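Local structure of L-ribulose 3-epimerase (Methylomonas sp. DH-1, 7CJ5) at residues A[3-8]-A[148-153]; A[105-110]-A[207-212]; A[250-255]-A[266-271]. The protein catalyses the manganese-dependent epimerization of ketoses at the C3 position, most actively on L-ribulose and also on D-ribulose, D-allulose and D-fructose. All coordinates share one frame; numbering follows the deposited sequence.

Contact 1 of 3, residues A[3-8]-A[148-153]; sequences FPKRLE and NIDLEV. With MN (manganese (II) ion), chain C; FUD (D-fructose), chain D; BDF (beta-D-fructopyranose), chain F.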
loop_
_atom_site.group_PDB
_atom_site.type_symbol
_atom_site.label_atom_id
_atom_site.label_comp_id
_atom_site.label_asym_id
_atom_site.label_seq_id
_atom_site.Cartn_x
_atom_site.Cartn_y
_atom_site.Cartn_z
ATOM N N PHE A 3 -21.404 23.513 -2.611
ATOM C CA PHE A 3 -21.249 24.652 -1.674
ATOM C C PHE A 3 -19.847 25.210 -1.819
ATOM O O PHE A 3 -18.932 24.494 -2.215
ATOM C CB PHE A 3 -21.531 24.237 -0.233
ATOM C CG PHE A 3 -22.906 23.667 -0.120
ATOM C CD1 PHE A 3 -24.011 24.498 -0.161
ATOM C CD2 PHE A 3 -23.081 22.301 -0.099
ATOM C CE1 PHE A 3 -25.287 23.963 -0.115
ATOM C CE2 PHE A 3 -24.353 21.769 -0.043
ATOM C CZ PHE A 3 -25.450 22.599 -0.057
ATOM N N PRO A 4 -19.664 26.504 -1.493
ATOM C CA PRO A 4 -18.384 27.171 -1.698
ATOM C C PRO A 4 -17.221 26.442 -1.017
ATOM O O PRO A 4 -17.375 25.956 0.099
ATOM C CB PRO A 4 -18.605 28.554 -1.076
ATOM C CG PRO A 4 -20.100 28.771 -1.187
ATOM C CD PRO A 4 -20.688 27.399 -0.927
ATOM N N LYS A 5 -16.093 26.405 -1.723
ATOM C CA LYS A 5 -14.788 25.921 -1.220
ATOM C C LYS A 5 -13.806 27.093 -1.260
ATOM O O LYS A 5 -13.944 27.976 -2.142
ATOM C CB LYS A 5 -14.308 24.745 -2.073
ATOM C CG LYS A 5 -15.182 23.501 -1.997
ATOM C CD LYS A 5 -14.714 22.390 -2.889
ATOM C CE LYS A 5 -15.553 21.139 -2.747
ATOM N NZ LYS A 5 -15.170 20.368 -1.546
ATOM N N ARG A 6 -12.876 27.132 -0.312
ATOM C CA ARG A 6 -11.796 28.141 -0.299
ATOM C C ARG A 6 -10.471 27.397 -0.164
ATOM O O ARG A 6 -10.455 26.296 0.419
ATOM C CB ARG A 6 -11.995 29.149 0.838
ATOM C CG ARG A 6 -12.021 28.518 2.223
ATOM C CD ARG A 6 -12.597 29.449 3.276
ATOM N NE ARG A 6 -11.728 30.584 3.541
ATOM C CZ ARG A 6 -11.857 31.417 4.568
ATOM N NH1 ARG A 6 -12.829 31.260 5.447
ATOM N NH2 ARG A 6 -11.007 32.413 4.713
ATOM N N LEU A 7 -9.402 27.982 -0.692
ATOM C CA LEU A 7 -8.037 27.471 -0.451
ATOM C C LEU A 7 -7.769 27.619 1.051
ATOM O O LEU A 7 -7.761 28.744 1.558
ATOM C CB LEU A 7 -7.033 28.256 -1.298
ATOM C CG LEU A 7 -5.594 27.771 -1.172
ATOM C CD1 LEU A 7 -5.538 26.265 -1.380
ATOM C CD2 LEU A 7 -4.679 28.503 -2.146
ATOM N N GLU A 8 -7.600 26.511 1.752
ATOM C CA GLU A 8 -7.327 26.536 3.211
ATOM C C GLU A 8 -6.577 25.261 3.583
ATOM O O GLU A 8 -6.817 24.225 2.939
ATOM C CB GLU A 8 -8.621 26.704 4.012
ATOM C CG GLU A 8 -9.711 25.696 3.686
ATOM C CD GLU A 8 -11.000 25.929 4.463
ATOM O OE1 GLU A 8 -12.027 25.329 4.106
ATOM O OE2 GLU A 8 -10.976 26.711 5.436
ATOM N N ASN A 148 -20.555 19.693 1.587
ATOM C CA ASN A 148 -20.024 18.861 0.482
ATOM C C ASN A 148 -19.484 17.565 1.092
ATOM O O ASN A 148 -18.906 17.619 2.194
ATOM C CB ASN A 148 -18.920 19.570 -0.301
ATOM C CG ASN A 148 -19.362 20.873 -0.931
ATOM O OD1 ASN A 148 -20.412 20.945 -1.570
ATOM N ND2 ASN A 148 -18.535 21.898 -0.795
ATOM N N ILE A 149 -19.661 16.448 0.392
ATOM C CA ILE A 149 -18.976 15.172 0.722
ATOM C C ILE A 149 -17.883 14.927 -0.325
ATOM O O ILE A 149 -18.132 15.148 -1.534
ATOM C CB ILE A 149 -19.972 14.004 0.860
ATOM C CG1 ILE A 149 -20.637 13.616 -0.460
ATOM C CG2 ILE A 149 -21.011 14.314 1.928
ATOM C CD1 ILE A 149 -21.224 12.215 -0.446
ATOM N N ASP A 150 -16.698 14.527 0.143
ATOM C CA ASP A 150 -15.508 14.283 -0.706
ATOM C C ASP A 150 -15.065 12.843 -0.438
ATOM O O ASP A 150 -14.676 12.551 0.710
ATOM C CB ASP A 150 -14.421 15.322 -0.427
ATOM C CG ASP A 150 -14.996 16.710 -0.202
ATOM O OD1 ASP A 150 -15.269 17.400 -1.200
ATOM O OD2 ASP A 150 -15.194 17.078 0.975
ATOM N N LEU A 151 -15.167 11.985 -1.452
ATOM C CA LEU A 151 -14.917 10.527 -1.334
ATOM C C LEU A 151 -13.425 10.271 -1.532
ATOM O O LEU A 151 -12.908 10.522 -2.652
ATOM C CB LEU A 151 -15.735 9.788 -2.386
ATOM C CG LEU A 151 -17.222 10.124 -2.425
ATOM C CD1 LEU A 151 -17.911 9.315 -3.500
ATOM C CD2 LEU A 151 -17.887 9.873 -1.091
ATOM N N GLU A 152 -12.757 9.823 -0.473
ATOM C CA GLU A 152 -11.286 9.672 -0.459
ATOM C C GLU A 152 -10.895 8.360 -1.132
ATOM O O GLU A 152 -11.137 7.293 -0.554
ATOM C CB GLU A 152 -10.723 9.698 0.953
ATOM C CG GLU A 152 -9.216 9.850 0.946
ATOM C CD GLU A 152 -8.555 9.820 2.310
ATOM O OE1 GLU A 152 -9.275 9.695 3.314
ATOM O OE2 GLU A 152 -7.311 9.943 2.357
ATOM N N VAL A 153 -10.265 8.459 -2.301
ATOM C CA VAL A 153 -9.663 7.292 -2.995
ATOM C C VAL A 153 -8.492 6.817 -2.129
ATOM O O VAL A 153 -7.628 7.650 -1.793
ATOM C CB VAL A 153 -9.251 7.673 -4.429
ATOM C CG1 VAL A 153 -8.462 6.567 -5.100
ATOM C CG2 VAL A 153 -10.484 8.033 -5.250
HETATM MN MN MN C . -5.928 10.418 3.743
HETATM C C1 FUD D . -6.079 6.486 5.807
HETATM C C2 FUD D . -6.173 7.923 5.375
HETATM C C3 FUD D . -6.934 8.880 6.257
HETATM C C4 FUD D . -8.222 8.147 6.575
HETATM C C5 FUD D . -9.122 8.709 7.673
HETATM C C6 FUD D . -8.599 9.922 8.416
HETATM O O1 FUD D . -4.999 5.826 5.144
HETATM O O2 FUD D . -5.634 8.291 4.340
HETATM O O3 FUD D . -7.191 10.110 5.573
HETATM O O4 FUD D . -8.906 8.080 5.338
HETATM O O5 FUD D . -10.421 8.960 7.138
HETATM O O6 FUD D . -9.578 10.264 9.434
HETATM C C1 BDF F . -4.361 30.363 1.658
HETATM C C2 BDF F . -3.917 31.368 2.710
HETATM C C3 BDF F . -4.452 31.016 4.109
HETATM C C4 BDF F . -4.142 32.148 5.082
HETATM C C5 BDF F . -4.727 33.451 4.566
HETATM C C6 BDF F . -4.204 33.722 3.169
HETATM O O1 BDF F . -3.654 30.617 0.451
HETATM O O2 BDF F . -2.513 31.413 2.783
HETATM O O3 BDF F . -3.847 29.807 4.553
HETATM O O4 BDF F . -4.664 31.845 6.377
HETATM O O5 BDF F . -6.154 33.369 4.526
HETATM O O6 BDF F . -4.459 32.620 2.281
#
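A pair of side-chain-to-backbone hydrogen bonds from Asn-148 and a salt bridge between Lys-5 and Asp-150 fasten the N-terminal lead-in 3-8 to the start of strand 148-152, at the N-terminal end of the eight-stranded TIM barrel. The side chain of Asn-148 reads the backbone of Phe-3 on both sides of one residue. Its OD1 accepts from Phe-3 N at 2.9 Å, with the donor in the carbonyl plane and on a lone pair, while its ND2 donates to Phe-3 O at 3.0 Å. Both bonds are nearly straight, but the second reaches Phe-3 O from above that carbonyl's plane. Two such bonds fix the rotation of the amide, and ND2 has a further acceptor in Glu-107. The Phe-3 ring lies obliquely beside the same amide, CD2 being 3.3 Å from Asn-148 OD1.

Lys-5 slants across the amide, its CE 3.6 Å from Asn-148 ND2, and continues into the barrel interior. There its ammonium also meets Glu-107 and the carbonyl of Gly-208, and would probably offset negative charge on the close carboxylates of Asp-150 and Glu-107. At the other end of the strand Glu-152 binds manganese and D-fructose. The Lys-5 chain runs extended until its last torsion bends it (chi4 -80°), which brings NZ to the syn side of Asp-150 OD1, 3.0 Å away and 25° out of the carboxylate plane.

Contact 2 of 3, residues A[105-110]-A[207-212]; sequences GSELCG and LGYVHI. With MN (manganese (II) ion), chain C; FUD (D-fructose), chain D.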
loop_
_atom_site.group_PDB
_atom_site.type_symbol
_atom_site.label_atom_id
_atom_site.label_comp_id
_atom_site.label_asym_id
_atom_site.label_seq_id
_atom_site.Cartn_x
_atom_site.Cartn_y
_atom_site.Cartn_z
ATOM N N GLY A 105 -18.746 23.552 9.983
ATOM C CA GLY A 105 -17.917 22.941 8.924
ATOM C C GLY A 105 -18.716 22.722 7.655
ATOM O O GLY A 105 -19.946 22.754 7.725
ATOM N N SER A 106 -18.054 22.521 6.516
ATOM C CA SER A 106 -18.732 22.408 5.200
ATOM C C SER A 106 -18.203 21.218 4.393
ATOM O O SER A 106 -18.691 21.022 3.269
ATOM C CB SER A 106 -18.614 23.705 4.439
ATOM O OG SER A 106 -17.259 24.070 4.255
ATOM N N GLU A 107 -17.256 20.448 4.939
ATOM C CA GLU A 107 -16.643 19.302 4.214
ATOM C C GLU A 107 -16.618 18.061 5.109
ATOM O O GLU A 107 -15.980 18.091 6.163
ATOM C CB GLU A 107 -15.232 19.636 3.733
ATOM C CG GLU A 107 -15.168 20.854 2.832
ATOM C CD GLU A 107 -15.752 20.673 1.441
ATOM O OE1 GLU A 107 -15.923 19.523 1.023
ATOM O OE2 GLU A 107 -16.028 21.692 0.774
ATOM N N LEU A 108 -17.291 17.004 4.668
ATOM C CA LEU A 108 -17.146 15.636 5.227
ATOM C C LEU A 108 -16.421 14.782 4.188
ATOM O O LEU A 108 -16.962 14.604 3.080
ATOM C CB LEU A 108 -18.520 15.058 5.561
ATOM C CG LEU A 108 -18.499 13.635 6.109
ATOM C CD1 LEU A 108 -17.812 13.593 7.458
ATOM C CD2 LEU A 108 -19.908 13.059 6.203
ATOM N N CYS A 109 -15.235 14.294 4.522
ATOM C CA CYS A 109 -14.372 13.563 3.565
ATOM C C CYS A 109 -13.857 12.275 4.201
ATOM O O CYS A 109 -14.280 11.930 5.329
ATOM C CB CYS A 109 -13.214 14.442 3.103
ATOM S SG CYS A 109 -12.076 14.883 4.438
ATOM N N GLY A 110 -12.959 11.597 3.492
ATOM C CA GLY A 110 -12.347 10.342 3.951
ATOM C C GLY A 110 -13.062 9.128 3.389
ATOM O O GLY A 110 -13.739 9.241 2.334
ATOM N N LEU A 207 -12.458 17.768 -8.186
ATOM C CA LEU A 207 -11.553 17.570 -7.019
ATOM C C LEU A 207 -11.995 18.516 -5.896
ATOM O O LEU A 207 -11.936 19.755 -6.087
ATOM C CB LEU A 207 -10.087 17.803 -7.405
ATOM C CG LEU A 207 -9.086 17.556 -6.274
ATOM C CD1 LEU A 207 -9.134 16.106 -5.811
ATOM C CD2 LEU A 207 -7.676 17.919 -6.706
ATOM N N GLY A 208 -12.423 17.964 -4.764
ATOM C CA GLY A 208 -13.073 18.741 -3.692
ATOM C C GLY A 208 -12.269 18.766 -2.404
ATOM O O GLY A 208 -12.598 19.574 -1.531
ATOM N N TYR A 209 -11.259 17.912 -2.268
ATOM C CA TYR A 209 -10.489 17.772 -1.008
ATOM C C TYR A 209 -9.147 17.096 -1.294
ATOM O O TYR A 209 -9.091 16.204 -2.159
ATOM C CB TYR A 209 -11.322 16.990 0.013
ATOM C CG TYR A 209 -11.082 17.359 1.454
ATOM C CD1 TYR A 209 -9.947 16.931 2.127
ATOM C CD2 TYR A 209 -11.992 18.137 2.148
ATOM C CE1 TYR A 209 -9.728 17.269 3.456
ATOM C CE2 TYR A 209 -11.787 18.478 3.476
ATOM C CZ TYR A 209 -10.656 18.037 4.136
ATOM O OH TYR A 209 -10.474 18.367 5.451
ATOM N N VAL A 210 -8.108 17.484 -0.549
ATOM C CA VAL A 210 -6.739 16.926 -0.725
ATOM C C VAL A 210 -6.146 16.524 0.630
ATOM O O VAL A 210 -6.210 17.314 1.590
ATOM C CB VAL A 210 -5.847 17.928 -1.478
ATOM C CG1 VAL A 210 -4.388 17.506 -1.459
ATOM C CG2 VAL A 210 -6.336 18.122 -2.903
ATOM N N HIS A 211 -5.578 15.317 0.695
ATOM C CA HIS A 211 -4.675 14.897 1.792
ATOM C C HIS A 211 -3.235 14.861 1.282
ATOM O O HIS A 211 -2.988 14.305 0.194
ATOM C CB HIS A 211 -5.085 13.545 2.371
ATOM C CG HIS A 211 -6.209 13.644 3.341
ATOM N ND1 HIS A 211 -6.698 12.543 3.998
ATOM C CD2 HIS A 211 -6.937 14.702 3.766
ATOM C CE1 HIS A 211 -7.680 12.909 4.790
ATOM N NE2 HIS A 211 -7.856 14.235 4.663
ATOM N N ILE A 212 -2.341 15.433 2.081
ATOM C CA ILE A 212 -0.868 15.420 1.878
ATOM C C ILE A 212 -0.261 14.433 2.866
ATOM O O ILE A 212 -0.355 14.666 4.107
ATOM C CB ILE A 212 -0.275 16.825 2.033
ATOM C CG1 ILE A 212 -1.003 17.826 1.130
ATOM C CG2 ILE A 212 1.223 16.794 1.778
ATOM C CD1 ILE A 212 -0.984 17.458 -0.349
HETATM MN MN MN C . -5.928 10.418 3.743
HETATM C C1 FUD D . -6.079 6.486 5.807
HETATM C C2 FUD D . -6.173 7.923 5.375
HETATM C C3 FUD D . -6.934 8.880 6.257
HETATM C C4 FUD D . -8.222 8.147 6.575
HETATM C C5 FUD D . -9.122 8.709 7.673
HETATM C C6 FUD D . -8.599 9.922 8.416
HETATM O O1 FUD D . -4.999 5.826 5.144
HETATM O O2 FUD D . -5.634 8.291 4.340
HETATM O O3 FUD D . -7.191 10.110 5.573
HETATM O O4 FUD D . -8.906 8.080 5.338
HETATM O O5 FUD D . -10.421 8.960 7.138
HETATM O O6 FUD D . -9.578 10.264 9.434
#
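Inside the TIM barrel, strands 107-112 and 207-212 face each other across the interior rather than as sheet neighbours, and a sulfur-aromatic contact joins them beneath the metal site. The geometry excludes strand pairing: the axes of 107-109 and 207-212 come no closer than 8.6 Å and are inclined at 63°, and no hydrogen bond links the two segments. Side chains bridge the gap instead. Cys-109 SG sits over the centre of one face of the Tyr-209 ring, 3.5 Å from its centroid and 13° off the ring normal. Cys-109 CB also lies over that face, 4.0 Å from the centroid of the Tyr-209 ring, a CH-pi contact. The sulfur stands between the backbone N and the carbonyl carbon (chi1 64°), and from there it meets CE1 and CZ most closely.

Glu-107 comes to the same ring differently, its CB at the edge and 3.6 Å from Tyr-209 CE2. Beyond CB the chain bends, and its carboxylate is held by Lys-5 and Asn-148. The phenol OH is hydrogen-bonded to Glu-41 and Thr-244, which fixes the far end of the ring.

Two residues further along the strand, His-211 also points inward and bonds manganese through ND1 at 2.3 Å, while its NE2 is hydrogen-bonded to Glu-41, a second-shell carboxylate that would help to orient the imidazole. Fructose O3, itself a manganese ligand, lies in the ring plane at the histidine's edge, 2.9 Å from ND1. Glu-152, Asp-185 and Glu-246 complete the protein ligands of a manganese site at the C-terminal mouth of a xylose isomerase-like TIM barrel.

Contact 3 of 3, residues A[250-255]-A[266-271]; sequences SEIVDP and NLWHDS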
loop_
_atom_site.group_PDB
_atom_site.type_symbol
_atom_site.label_atom_id
_atom_site.label_comp_id
_atom_site.label_asym_id
_atom_site.label_seq_id
_atom_site.Cartn_x
_atom_site.Cartn_y
_atom_site.Cartn_z
ATOM N N SER A 250 1.830 5.409 16.212
ATOM C CA SER A 250 1.316 4.297 17.060
ATOM C C SER A 250 1.326 4.731 18.535
ATOM O O SER A 250 0.754 4.007 19.374
ATOM C CB SER A 250 2.110 3.022 16.858
ATOM O OG SER A 250 3.415 3.145 17.404
ATOM N N GLU A 251 1.966 5.859 18.855
ATOM C CA GLU A 251 2.087 6.350 20.252
ATOM C C GLU A 251 0.914 7.280 20.555
ATOM O O GLU A 251 0.756 7.697 21.714
ATOM C CB GLU A 251 3.415 7.073 20.464
ATOM C CG GLU A 251 4.619 6.189 20.185
ATOM C CD GLU A 251 5.922 6.726 20.738
ATOM O OE1 GLU A 251 5.965 7.909 21.051
ATOM O OE2 GLU A 251 6.873 5.947 20.868
ATOM N N ILE A 252 0.123 7.595 19.538
ATOM C CA ILE A 252 -0.951 8.618 19.653
ATOM C C ILE A 252 -2.293 7.980 19.298
ATOM O O ILE A 252 -3.248 8.115 20.063
ATOM C CB ILE A 252 -0.630 9.838 18.774
ATOM C CG1 ILE A 252 0.560 10.625 19.336
ATOM C CG2 ILE A 252 -1.860 10.711 18.615
ATOM C CD1 ILE A 252 1.071 11.704 18.415
ATOM N N VAL A 253 -2.377 7.298 18.169
ATOM C CA VAL A 253 -3.705 6.915 17.617
ATOM C C VAL A 253 -4.246 5.672 18.308
ATOM O O VAL A 253 -3.485 4.899 18.893
ATOM C CB VAL A 253 -3.636 6.699 16.102
ATOM C CG1 VAL A 253 -3.179 7.976 15.433
ATOM C CG2 VAL A 253 -2.759 5.513 15.725
ATOM N N ASP A 254 -5.558 5.521 18.195
ATOM C CA ASP A 254 -6.309 4.306 18.573
ATOM C C ASP A 254 -5.636 3.112 17.907
ATOM O O ASP A 254 -5.430 3.083 16.691
ATOM C CB ASP A 254 -7.763 4.492 18.148
ATOM C CG ASP A 254 -8.720 3.560 18.846
ATOM O OD1 ASP A 254 -8.340 2.381 19.066
ATOM O OD2 ASP A 254 -9.823 4.017 19.168
ATOM N N PRO A 255 -5.248 2.088 18.689
ATOM C CA PRO A 255 -4.718 0.850 18.117
ATOM C C PRO A 255 -5.573 0.282 16.970
ATOM O O PRO A 255 -5.003 -0.265 16.043
ATOM C CB PRO A 255 -4.701 -0.095 19.325
ATOM C CG PRO A 255 -4.489 0.833 20.501
ATOM C CD PRO A 255 -5.269 2.082 20.159
ATOM N N ASN A 266 7.472 4.116 14.038
ATOM C CA ASN A 266 7.234 5.573 14.144
ATOM C C ASN A 266 8.371 6.287 13.414
ATOM O O ASN A 266 9.544 5.926 13.617
ATOM C CB ASN A 266 7.056 5.999 15.595
ATOM C CG ASN A 266 5.754 5.475 16.155
ATOM O OD1 ASN A 266 4.680 5.830 15.675
ATOM N ND2 ASN A 266 5.837 4.612 17.149
ATOM N N LEU A 267 7.999 7.231 12.555
ATOM C CA LEU A 267 8.929 8.016 11.716
ATOM C C LEU A 267 9.146 9.378 12.372
ATOM O O LEU A 267 9.906 10.177 11.812
ATOM C CB LEU A 267 8.336 8.171 10.311
ATOM C CG LEU A 267 8.511 6.972 9.383
ATOM C CD1 LEU A 267 9.741 6.184 9.765
ATOM C CD2 LEU A 267 7.304 6.066 9.407
ATOM N N TRP A 268 8.497 9.634 13.509
ATOM C CA TRP A 268 8.545 10.965 14.171
ATOM C C TRP A 268 8.054 10.863 15.613
ATOM O O TRP A 268 7.266 9.942 15.912
ATOM C CB TRP A 268 7.737 11.992 13.362
ATOM C CG TRP A 268 6.302 11.630 13.125
ATOM C CD1 TRP A 268 5.793 10.945 12.060
ATOM C CD2 TRP A 268 5.180 11.920 13.979
ATOM N NE1 TRP A 268 4.437 10.798 12.187
ATOM C CE2 TRP A 268 4.033 11.382 13.357
ATOM C CE3 TRP A 268 5.027 12.592 15.196
ATOM C CZ2 TRP A 268 2.754 11.509 13.901
ATOM C CZ3 TRP A 268 3.767 12.708 15.739
ATOM C CH2 TRP A 268 2.648 12.175 15.099
ATOM N N HIS A 269 8.518 11.776 16.471
ATOM C CA HIS A 269 8.137 11.850 17.908
ATOM C C HIS A 269 7.183 13.017 18.154
ATOM O O HIS A 269 6.154 12.818 18.822
ATOM C CB HIS A 269 9.362 12.081 18.787
ATOM C CG HIS A 269 10.345 10.972 18.750
ATOM N ND1 HIS A 269 10.411 10.037 19.760
ATOM C CD2 HIS A 269 11.300 10.657 17.854
ATOM C CE1 HIS A 269 11.376 9.183 19.486
ATOM N NE2 HIS A 269 11.937 9.539 18.323
ATOM N N ASP A 270 7.564 14.200 17.684
ATOM C CA ASP A 270 6.924 15.479 18.071
ATOM C C ASP A 270 5.883 15.900 17.022
ATOM O O ASP A 270 6.272 16.272 15.908
ATOM C CB ASP A 270 7.960 16.578 18.292
ATOM C CG ASP A 270 7.314 17.797 18.911
ATOM O OD1 ASP A 270 6.874 17.695 20.074
ATOM O OD2 ASP A 270 7.187 18.796 18.216
ATOM N N SER A 271 4.606 15.881 17.408
ATOM C CA SER A 271 3.453 16.309 16.577
ATOM C C SER A 271 3.699 17.724 16.055
ATOM O O SER A 271 3.488 17.952 14.848
ATOM C CB SER A 271 2.171 16.250 17.366
ATOM O OG SER A 271 1.928 14.933 17.835
HETATM O O HOH W 1 5.435 8.887 17.887
#
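Asn-266 turns its amide toward Ser-250 so that both ends of the group are used. OD1 accepts from Ser-250 N at 2.9 Å, the donor lying in the carbonyl plane on a lone pair, although the N-H...O angle is bent to 146°. ND2 donates to Ser-250 OG at 2.8 Å, with the hydroxyl somewhat tilted from the amide plane. Glu-251 crosses this amide obliquely, its CG 3.6 Å from Asn-266 ND2 and its carboxylate plane turned 64° from that of the amide. OD1 also has a partner in Ser-249 OG. With an alanine here, Ser-250 N and OG, and Ser-249 OG, would probably lose these partners, and with them the polar link between the segments at this end.

The segments flank the short helix 255-260 in the excursion that follows the last barrel strand, 242-245, and leads to helix 271-286. Asp-254 and Asp-270 are the N-caps of these two helices.

Further along both segments, Ile-252 meets Trp-268 at about a right angle. Its chain is extended through chi2 (171°), which carries CD1 out to Trp-268 CH2 at 3.7 Å, oblique to the ring, and also to Ser-271 OG at 3.4 Å. The indole is held by its NE1, bonded to Ser-247, and Ser-271 OG bonds to the carbonyl of Val-15. Between the two ends, a water donates to Trp-268 O at 2.9 Å and, weakly, to Glu-251 OE1.

Contacts 1 and 2 interlock in one closed parallel barrel, their centres 4 Å apart and their segments alternating along the chain. Strands 107-112 and 148-152 are neighbours in the sheet, and Asp-150 OD2 approaches Glu-107 OE1 to 2.6 Å, so close that one of the two probably carries a proton. Both contacts reach the same manganese and D-fructose, so the packing of the barrel interior continues into the catalytic centre. Contact 3 comes later in the chain, after strand 242-245, and touches neither. Its centre is about 27 Å from that of contact 1 and 23 Å from that of contact 2, and it joins the loops either side of helix 255-260, the second leading into helix 271-286.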